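Local coordinates for protein yesU (PDB 1OQ1) that is of unknown function but has a galectin-like fold and belongs to a family in the concanavalin clan, whose beta-sandwich members often bind carbohydrates, at residues D91-S96 against K197-F202. Numbering follows the deposited sequence.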
loop_
_atom_site.group_PDB
_atom_site.type_symbol
_atom_site.label_atom_id
_atom_site.label_comp_id
_atom_site.label_asym_id
_atom_site.label_seq_id
_atom_site.Cartn_x
_atom_site.Cartn_y
_atom_site.Cartn_z
ATOM N N ASP A 91 -7.673 -16.209 -5.800
ATOM C CA ASP A 91 -8.137 -15.067 -5.026
ATOM C C ASP A 91 -7.233 -15.050 -3.800
ATOM O O ASP A 91 -6.974 -16.095 -3.200
ATOM C CB ASP A 91 -9.585 -15.275 -4.584
ATOM C CG ASP A 91 -10.115 -14.116 -3.771
ATOM O OD1 ASP A 91 -10.523 -13.101 -4.378
ATOM O OD2 ASP A 91 -10.111 -14.210 -2.525
ATOM N N LEU A 92 -6.758 -13.873 -3.412
ATOM C CA LEU A 92 -5.862 -13.779 -2.264
ATOM C C LEU A 92 -6.383 -14.457 -0.997
ATOM O O LEU A 92 -5.604 -14.800 -0.106
ATOM C CB LEU A 92 -5.564 -12.314 -1.951
ATOM C CG LEU A 92 -4.275 -12.091 -1.163
ATOM C CD1 LEU A 92 -3.080 -12.450 -2.041
ATOM C CD2 LEU A 92 -4.183 -10.646 -0.734
ATOM N N PHE A 93 -7.693 -14.657 -0.907
ATOM C CA PHE A 93 -8.249 -15.271 0.291
ATOM C C PHE A 93 -8.753 -16.694 0.091
ATOM O O PHE A 93 -9.465 -17.237 0.939
ATOM C CB PHE A 93 -9.345 -14.370 0.857
ATOM C CG PHE A 93 -8.880 -12.963 1.108
ATOM C CD1 PHE A 93 -7.806 -12.715 1.960
ATOM C CD2 PHE A 93 -9.473 -11.891 0.451
ATOM C CE1 PHE A 93 -7.326 -11.421 2.150
ATOM C CE2 PHE A 93 -8.997 -10.589 0.635
ATOM C CZ PHE A 93 -7.923 -10.358 1.485
ATOM N N ASP A 94 -8.368 -17.298 -1.028
ATOM C CA ASP A 94 -8.761 -18.671 -1.321
ATOM C C ASP A 94 -8.121 -19.550 -0.249
ATOM O O ASP A 94 -6.946 -19.391 0.070
ATOM C CB ASP A 94 -8.260 -19.082 -2.705
ATOM C CG ASP A 94 -8.771 -20.443 -3.134
ATOM O OD1 ASP A 94 -8.492 -21.437 -2.433
ATOM O OD2 ASP A 94 -9.450 -20.520 -4.178
ATOM N N PRO A 95 -8.888 -20.490 0.325
ATOM C CA PRO A 95 -8.349 -21.371 1.367
ATOM C C PRO A 95 -7.132 -22.210 0.962
ATOM O O PRO A 95 -6.395 -22.691 1.825
ATOM C CB PRO A 95 -9.558 -22.226 1.754
ATOM C CG PRO A 95 -10.368 -22.265 0.494
ATOM C CD PRO A 95 -10.284 -20.841 0.005
ATOM N N SER A 96 -6.909 -22.364 -0.339
ATOM C CA SER A 96 -5.785 -23.157 -0.829
ATOM C C SER A 96 -4.427 -22.500 -0.597
ATOM O O SER A 96 -3.395 -23.162 -0.671
ATOM C CB SER A 96 -5.946 -23.456 -2.321
ATOM O OG SER A 96 -5.809 -22.284 -3.108
ATOM N N LYS A 197 -4.618 -7.525 -12.080
ATOM C CA LYS A 197 -5.652 -7.282 -11.076
ATOM C C LYS A 197 -5.271 -7.870 -9.722
ATOM O O LYS A 197 -4.301 -8.619 -9.614
ATOM C CB LYS A 197 -6.971 -7.905 -11.537
ATOM C CG LYS A 197 -6.887 -9.410 -11.714
ATOM C CD LYS A 197 -8.193 -10.003 -12.214
ATOM C CE LYS A 197 -8.061 -11.506 -12.406
ATOM N NZ LYS A 197 -9.311 -12.113 -12.945
ATOM N N GLY A 198 -6.038 -7.535 -8.689
ATOM C CA GLY A 198 -5.743 -8.066 -7.368
ATOM C C GLY A 198 -6.232 -7.230 -6.202
ATOM O O GLY A 198 -6.886 -6.203 -6.382
ATOM N N LYS A 199 -5.903 -7.667 -4.992
ATOM C CA LYS A 199 -6.321 -6.957 -3.792
ATOM C C LYS A 199 -5.337 -5.849 -3.434
ATOM O O LYS A 199 -4.183 -5.857 -3.869
ATOM C CB LYS A 199 -6.403 -7.912 -2.600
ATOM C CG LYS A 199 -7.108 -9.232 -2.853
ATOM C CD LYS A 199 -8.595 -9.076 -3.077
ATOM C CE LYS A 199 -9.270 -10.452 -3.107
ATOM N NZ LYS A 199 -10.720 -10.364 -3.440
ATOM N N ILE A 200 -5.813 -4.908 -2.625
ATOM C CA ILE A 200 -4.998 -3.805 -2.132
ATOM C C ILE A 200 -4.970 -3.939 -0.609
ATOM O O ILE A 200 -6.005 -4.185 0.016
ATOM C CB ILE A 200 -5.598 -2.439 -2.507
ATOM C CG1 ILE A 200 -5.503 -2.242 -4.023
ATOM C CG2 ILE A 200 -4.863 -1.325 -1.756
ATOM C CD1 ILE A 200 -6.165 -0.990 -4.525
ATOM N N GLY A 201 -3.790 -3.790 -0.019
ATOM C CA GLY A 201 -3.665 -3.920 1.421
ATOM C C GLY A 201 -2.773 -2.867 2.051
ATOM O O GLY A 201 -1.893 -2.303 1.396
ATOM N N PHE A 202 -3.000 -2.622 3.338
ATOM C CA PHE A 202 -2.247 -1.634 4.095
ATOM C C PHE A 202 -1.369 -2.297 5.142
ATOM O O PHE A 202 -1.875 -2.909 6.085
ATOM C CB PHE A 202 -3.218 -0.673 4.785
ATOM C CG PHE A 202 -3.980 0.198 3.832
ATOM C CD1 PHE A 202 -3.568 1.507 3.585
ATOM C CD2 PHE A 202 -5.078 -0.303 3.140
ATOM C CE1 PHE A 202 -4.238 2.302 2.661
ATOM C CE2 PHE A 202 -5.757 0.488 2.212
ATOM C CZ PHE A 202 -5.334 1.792 1.973
HETATM O O HOH W 1 -12.064 -12.669 -1.668
#
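Lys199 reaches from its strand to the type I turn Asp91-Asp94 and meets three consecutive residues of it, changing from apolar to ionic contact along its length. In a salt bridge, Lys199 NZ donates to Asp91 OD1 at 2.9 Å, on the syn side and 18° out of the carboxylate plane, the two side chains crossing at about a right angle. Pro56 O, its strongest polar partner, and Thr58 OG1 also accept from Lys199 NZ, so the ammonium ties two loops together. A water joins the pair, giving a hydrogen bond to Asp91 OD2 (2.6 Å) and accepting a longer one from Lys199 NZ (3.2 Å); with four acceptors for three N-H, at least two must share a hydrogen. Asp91 OD2 also accepts the backbone N-H of Phe93, N to OD2 2.9 Å, from above its carboxylate plane; this Asx turn holds the carboxylate, while the Asp94 N to Asp91 O bond closes the turn. Lys199 CG lies 3.6 Å from Leu92 CB, the two side chains running past each other in opposite directions; bent at chi2 (-69°) and extended beyond, the lysine passes Phe93, whose CE2 is 3.8 Å from Lys199 CE. The turn, between strand 76-86 and helix 105-108, thus packs on Lys199 of strand 199-205, which runs between 51-54 and 76-86 in the seven-stranded antiparallel sheet; Leu92 touches Trp54 and Ala84 of these neighbours.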